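Long-range contacts in glycoside hydrolase (Streptococcus pneumoniae serotype 4, PDB 6ORH), which probably hydrolyses alpha-L-fucosidic linkages, as a family 29 glycoside hydrolase from a bacterium that degrades host-derived carbohydrate antigens: residues 221-226 against 288-293; 227-232 against 247-252. The protein carries 2 engineered substitutions. All coordinates share one frame; numbering follows the deposited sequence.

Contact 1: residues 221-226 against 288-293; sequences DPLWQK and RGTPLL
Q225 and T290 meet where the loop ahead of strand 226-227 lies against the run leading into strand 292-295 of the barrel. The amide NE2 of Q225 donates to T290 OG1 (3.0 Å, N-H...O angle 155°), the hydroxyl oxygen lying close to the amide plane. The same NE2 makes a weak second bond to G289 O at 3.1 Å. With G254 N donating to Q225 OE1, both ends of the amide are engaged and its rotation is fixed; G254 O is also a partner of T290 OG1. Q225, centre of an inverse gamma turn, ties this loop to strand 250-259 and to the run that leads into strand 292-295 of the TIM-barrel domain. L223 crosses T290 at about a right angle, its CD2 3.6 Å from T290 CB; chi1 (175°) sets CG anti to the backbone N, and from CG the CD2 branch reaches T290. Water 1 sits within hydrogen-bonding distance of both L223 O and R288 O, bridging the two backbones. G289 has a positive phi, at which a CB would jam against the preceding carbonyl. Over the centre of one face of the R288 guanidinium sits D221 CB, 3.8 Å above the plane. A219 O accepts from R288 NH1, whereas the D221 carboxylate pairs with R417.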
loop_
_atom_site.group_PDB
_atom_site.type_symbol
_atom_site.label_atom_id
_atom_site.label_comp_id
_atom_site.label_asym_id
_atom_site.label_seq_id
_atom_site.Cartn_x
_atom_site.Cartn_y
_atom_site.Cartn_z
ATOM N N ASP A 221 2.142 -1.969 5.757
ATOM C CA ASP A 221 3.198 -2.939 5.516
ATOM C C ASP A 221 4.490 -2.145 5.641
ATOM O O ASP A 221 4.735 -1.263 4.817
ATOM C CB ASP A 221 3.028 -3.645 4.171
ATOM C CG ASP A 221 3.917 -4.876 4.010
ATOM O OD1 ASP A 221 4.208 -5.519 5.026
ATOM O OD2 ASP A 221 4.269 -5.192 2.865
ATOM N N PRO A 222 5.318 -2.372 6.672
ATOM C CA PRO A 222 5.183 -3.485 7.613
ATOM C C PRO A 222 4.041 -3.284 8.609
ATOM O O PRO A 222 3.626 -2.153 8.850
ATOM C CB PRO A 222 6.493 -3.432 8.426
ATOM C CG PRO A 222 6.946 -1.974 8.320
ATOM C CD PRO A 222 6.530 -1.572 6.938
ATOM N N LEU A 223 3.537 -4.406 9.153
ATOM C CA LEU A 223 2.727 -4.352 10.369
ATOM C C LEU A 223 3.394 -5.205 11.437
ATOM O O LEU A 223 3.273 -6.440 11.424
ATOM C CB LEU A 223 1.267 -4.792 10.141
ATOM C CG LEU A 223 0.438 -4.845 11.447
ATOM C CD1 LEU A 223 0.307 -3.460 12.092
ATOM C CD2 LEU A 223 -0.941 -5.500 11.252
ATOM N N TRP A 224 4.095 -4.531 12.362
ATOM C CA TRP A 224 4.571 -5.162 13.586
ATOM C C TRP A 224 3.456 -5.103 14.627
ATOM O O TRP A 224 2.930 -4.011 14.923
ATOM C CB TRP A 224 5.829 -4.424 14.086
ATOM C CG TRP A 224 6.950 -4.487 13.095
ATOM C CD1 TRP A 224 7.369 -3.548 12.185
ATOM C CD2 TRP A 224 7.822 -5.621 12.938
ATOM N NE1 TRP A 224 8.446 -4.021 11.459
ATOM C CE2 TRP A 224 8.739 -5.287 11.919
ATOM C CE3 TRP A 224 7.871 -6.888 13.558
ATOM C CZ2 TRP A 224 9.706 -6.195 11.476
ATOM C CZ3 TRP A 224 8.866 -7.768 13.159
ATOM C CH2 TRP A 224 9.764 -7.406 12.145
ATOM N N GLN A 225 3.047 -6.273 15.132
ATOM C CA GLN A 225 1.996 -6.319 16.148
ATOM C C GLN A 225 2.633 -6.145 17.525
ATOM O O GLN A 225 2.566 -7.032 18.379
ATOM C CB GLN A 225 1.215 -7.641 16.037
ATOM C CG GLN A 225 0.426 -7.747 14.741
ATOM C CD GLN A 225 -0.833 -6.911 14.722
ATOM O OE1 GLN A 225 -0.850 -5.719 15.044
ATOM N NE2 GLN A 225 -1.944 -7.532 14.328
ATOM N N LYS A 226 3.272 -4.991 17.712
ATOM C CA LYS A 226 3.995 -4.682 18.950
ATOM C C LYS A 226 4.278 -3.179 18.938
ATOM O O LYS A 226 4.474 -2.598 17.862
ATOM C CB LYS A 226 5.302 -5.505 19.085
ATOM C CG LYS A 226 6.276 -5.454 17.912
ATOM C CD LYS A 226 7.562 -6.245 18.238
ATOM C CE LYS A 226 8.551 -6.274 17.086
ATOM N NZ LYS A 226 9.815 -6.993 17.462
ATOM N N ARG A 288 -3.129 -8.735 6.160
ATOM C CA ARG A 288 -1.857 -8.203 6.664
ATOM C C ARG A 288 -1.642 -8.619 8.115
ATOM O O ARG A 288 -0.730 -8.111 8.799
ATOM C CB ARG A 288 -1.760 -6.693 6.450
ATOM C CG ARG A 288 -1.517 -6.364 4.979
ATOM C CD ARG A 288 -1.447 -4.871 4.747
ATOM N NE ARG A 288 -1.041 -4.671 3.362
ATOM C CZ ARG A 288 -0.625 -3.524 2.849
ATOM N NH1 ARG A 288 -0.583 -2.404 3.571
ATOM N NH2 ARG A 288 -0.195 -3.513 1.595
ATOM N N GLY A 289 -2.440 -9.573 8.587
ATOM C CA GLY A 289 -2.152 -10.180 9.881
ATOM C C GLY A 289 -2.881 -9.495 11.044
ATOM O O GLY A 289 -2.494 -9.691 12.194
ATOM N N THR A 290 -3.978 -8.795 10.756
ATOM C CA THR A 290 -4.703 -8.194 11.879
ATOM C C THR A 290 -6.211 -8.361 11.681
ATOM O O THR A 290 -6.677 -8.439 10.552
ATOM C CB THR A 290 -4.276 -6.726 12.046
ATOM O OG1 THR A 290 -4.512 -6.338 13.407
ATOM C CG2 THR A 290 -5.004 -5.780 11.119
ATOM N N PRO A 291 -7.023 -8.351 12.763
ATOM C CA PRO A 291 -8.462 -8.509 12.607
ATOM C C PRO A 291 -9.149 -7.310 11.976
ATOM O O PRO A 291 -8.737 -6.155 12.128
ATOM C CB PRO A 291 -8.988 -8.717 14.041
ATOM C CG PRO A 291 -7.765 -9.141 14.832
ATOM C CD PRO A 291 -6.624 -8.382 14.180
ATOM N N LEU A 292 -10.237 -7.646 11.250
ATOM C CA LEU A 292 -11.145 -6.662 10.697
ATOM C C LEU A 292 -12.342 -6.553 11.627
ATOM O O LEU A 292 -12.901 -7.608 11.953
ATOM C CB LEU A 292 -11.565 -7.144 9.300
ATOM C CG LEU A 292 -12.682 -6.313 8.663
ATOM C CD1 LEU A 292 -12.213 -4.880 8.461
ATOM C CD2 LEU A 292 -13.118 -6.929 7.326
ATOM N N LEU A 293 -12.600 -5.317 12.106
ATOM C CA LEU A 293 -13.774 -5.013 12.923
ATOM C C LEU A 293 -14.706 -4.142 12.087
ATOM O O LEU A 293 -14.480 -2.942 11.923
ATOM C CB LEU A 293 -13.308 -4.331 14.222
ATOM C CG LEU A 293 -14.423 -3.752 15.110
ATOM C CD1 LEU A 293 -15.407 -4.831 15.560
ATOM C CD2 LEU A 293 -13.811 -3.041 16.319
HETATM O O HOH W 1 1.244 -8.477 11.008
#

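Contact 2: residues 227-232 against 247-252; sequences VNPDKL and SGTIFS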
loop_
_atom_site.group_PDB
_atom_site.type_symbol
_atom_site.label_atom_id
_atom_site.label_comp_id
_atom_site.label_asym_id
_atom_site.label_seq_id
_atom_site.Cartn_x
_atom_site.Cartn_y
_atom_site.Cartn_z
ATOM N N VAL A 227 4.337 -2.584 20.140
ATOM C CA VAL A 227 4.610 -1.155 20.315
ATOM C C VAL A 227 5.282 -0.974 21.667
ATOM O O VAL A 227 5.291 -1.878 22.472
ATOM C CB VAL A 227 3.304 -0.331 20.300
ATOM C CG1 VAL A 227 2.655 -0.252 18.911
ATOM C CG2 VAL A 227 2.312 -0.766 21.368
ATOM N N ASN A 228 5.814 0.236 21.900
ATOM C CA ASN A 228 6.228 0.690 23.209
ATOM C C ASN A 228 5.109 1.577 23.756
ATOM O O ASN A 228 4.738 2.544 23.093
ATOM C CB ASN A 228 7.538 1.459 23.043
ATOM C CG ASN A 228 8.097 1.881 24.383
ATOM O OD1 ASN A 228 7.339 2.178 25.306
ATOM N ND2 ASN A 228 9.424 1.898 24.498
ATOM N N PRO A 229 4.505 1.239 24.917
ATOM C CA PRO A 229 3.348 1.973 25.426
ATOM C C PRO A 229 3.652 3.454 25.628
ATOM O O PRO A 229 2.751 4.285 25.565
ATOM C CB PRO A 229 3.005 1.338 26.779
ATOM C CG PRO A 229 3.659 -0.030 26.732
ATOM C CD PRO A 229 4.825 0.083 25.772
ATOM N N ASP A 230 4.927 3.795 25.850
ATOM C CA ASP A 230 5.273 5.187 26.068
ATOM C C ASP A 230 5.203 6.035 24.805
ATOM O O ASP A 230 5.317 7.274 24.885
ATOM C CB ASP A 230 6.661 5.272 26.724
ATOM C CG ASP A 230 6.631 5.012 28.220
ATOM O OD1 ASP A 230 5.523 4.895 28.795
ATOM O OD2 ASP A 230 7.719 4.996 28.829
ATOM N N LYS A 231 4.978 5.407 23.634
ATOM C CA LYS A 231 4.795 6.145 22.405
ATOM C C LYS A 231 3.344 6.037 21.917
ATOM O O LYS A 231 3.073 6.293 20.748
ATOM C CB LYS A 231 5.814 5.653 21.373
ATOM C CG LYS A 231 7.242 6.095 21.718
ATOM C CD LYS A 231 8.221 6.066 20.565
ATOM C CE LYS A 231 8.629 4.646 20.289
ATOM N NZ LYS A 231 9.706 4.588 19.262
ATOM N N LEU A 232 2.429 5.699 22.840
ATOM C CA LEU A 232 1.004 5.706 22.514
ATOM C C LEU A 232 0.371 6.974 23.088
ATOM O O LEU A 232 0.933 8.059 22.916
ATOM C CB LEU A 232 0.380 4.420 23.049
ATOM C CG LEU A 232 0.933 3.132 22.421
ATOM C CD1 LEU A 232 0.233 1.905 23.032
ATOM C CD2 LEU A 232 0.779 3.129 20.894
ATOM N N SER A 247 10.867 -2.358 17.283
ATOM C CA SER A 247 11.467 -2.568 18.583
ATOM C C SER A 247 10.416 -2.450 19.680
ATOM O O SER A 247 10.724 -2.102 20.811
ATOM C CB SER A 247 12.588 -1.546 18.812
ATOM O OG SER A 247 13.625 -1.715 17.843
ATOM N N GLY A 248 9.158 -2.826 19.379
ATOM C CA GLY A 248 8.139 -2.747 20.426
ATOM C C GLY A 248 8.381 -3.660 21.636
ATOM O O GLY A 248 8.999 -4.726 21.518
ATOM N N THR A 249 7.895 -3.240 22.824
ATOM C CA THR A 249 8.130 -3.905 24.101
ATOM C C THR A 249 6.941 -4.759 24.554
ATOM O O THR A 249 7.123 -5.598 25.439
ATOM C CB THR A 249 8.558 -2.909 25.196
ATOM O OG1 THR A 249 7.571 -1.882 25.226
ATOM C CG2 THR A 249 9.904 -2.296 24.876
ATOM N N ILE A 250 5.725 -4.506 24.019
ATOM C CA ILE A 250 4.538 -5.290 24.330
ATOM C C ILE A 250 3.927 -5.771 23.019
ATOM O O ILE A 250 4.032 -5.090 22.001
ATOM C CB ILE A 250 3.477 -4.507 25.145
ATOM C CG1 ILE A 250 2.882 -3.366 24.314
ATOM C CG2 ILE A 250 4.096 -3.978 26.450
ATOM C CD1 ILE A 250 1.590 -2.717 24.883
ATOM N N PHE A 251 3.321 -6.975 23.067
ATOM C CA PHE A 251 2.541 -7.443 21.916
ATOM C C PHE A 251 1.230 -6.661 21.878
ATOM O O PHE A 251 0.553 -6.511 22.905
ATOM C CB PHE A 251 2.303 -8.952 22.011
ATOM C CG PHE A 251 1.847 -9.559 20.697
ATOM C CD1 PHE A 251 0.537 -9.390 20.258
ATOM C CD2 PHE A 251 2.743 -10.197 19.856
ATOM C CE1 PHE A 251 0.122 -9.912 19.025
ATOM C CE2 PHE A 251 2.322 -10.725 18.634
ATOM C CZ PHE A 251 1.013 -10.591 18.215
ATOM N N SER A 252 0.889 -6.166 20.674
ATOM C CA SER A 252 -0.234 -5.240 20.551
ATOM C C SER A 252 -0.897 -5.512 19.199
ATOM O O SER A 252 -0.201 -5.455 18.186
ATOM C CB SER A 252 0.327 -3.806 20.594
ATOM O OG SER A 252 -0.700 -2.861 20.227
HETATM O O HOH W 2 11.145 0.255 22.418
#
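V227 O accepts from the backbone N-H groups of both T249 and I250, two consecutive residues facing V227: a classic beta bulge. I250 N lies nearly along the C=O axis at 3.1 Å from V227 O, with an N-H...O angle of 165°. T249 N, at 3.0 Å from the same V227 O, comes from above the carbonyl plane, 60° out of it, and that hydrogen bond is less straight. V227 N completes the antiparallel hydrogen-bonded pair by donating to I250 O. G248 passes close to the other backbone: its CA is 3.6 Å from V227 C, and a CB on it would clash with V227 N.

The apolar contacts continue from this pair. V227 CG2 lies 3.7 Å from S252 CB and also meets I250 CG1. The latter sits between the backbone N and carbonyl carbon of I250 (chi1 66°), which places it beside V227 O. Farther out, P229 and I250 approach tip to tip, ring atom CG against CD1 at 3.9 Å, while T249 OG1 touches P229 CD at 3.4 Å. N228 OD1 accepts from D230 N, forming an Asx turn at the start of the 3-10 segment 229-230. Its ND2 donates to water 2, which donates in turn to S247 O and bridges the two segments.

Helix 238-243 borders the pair through Y240, whose side chain touches V227 and whose OH bonds to N228 N; R210 of strand 209-211, which pairs parallel with strand 250-259, hydrogen-bonds S252 OG.

In the fold
From the N terminus, the chain leaves strand 209-211 and enters 221-226, whose distant partner 288-293 comes only after 61 intervening residues. It then runs directly into 227-232, the first half of contact 2, which is closed by 247-252 after a short excursion containing helix 238-243. Contact 2 therefore lies wholly within the larger loop of contact 1, without crossing it. Their centres are 14 Å apart, yet they touch: Q225 O is 3.0 Å from S252 N, a probable hydrogen bond, and K226 CB packs on I250 O. Both reach the same sheet, in which strand 250-259 pairs antiparallel with 226-227 and parallel with 292-295.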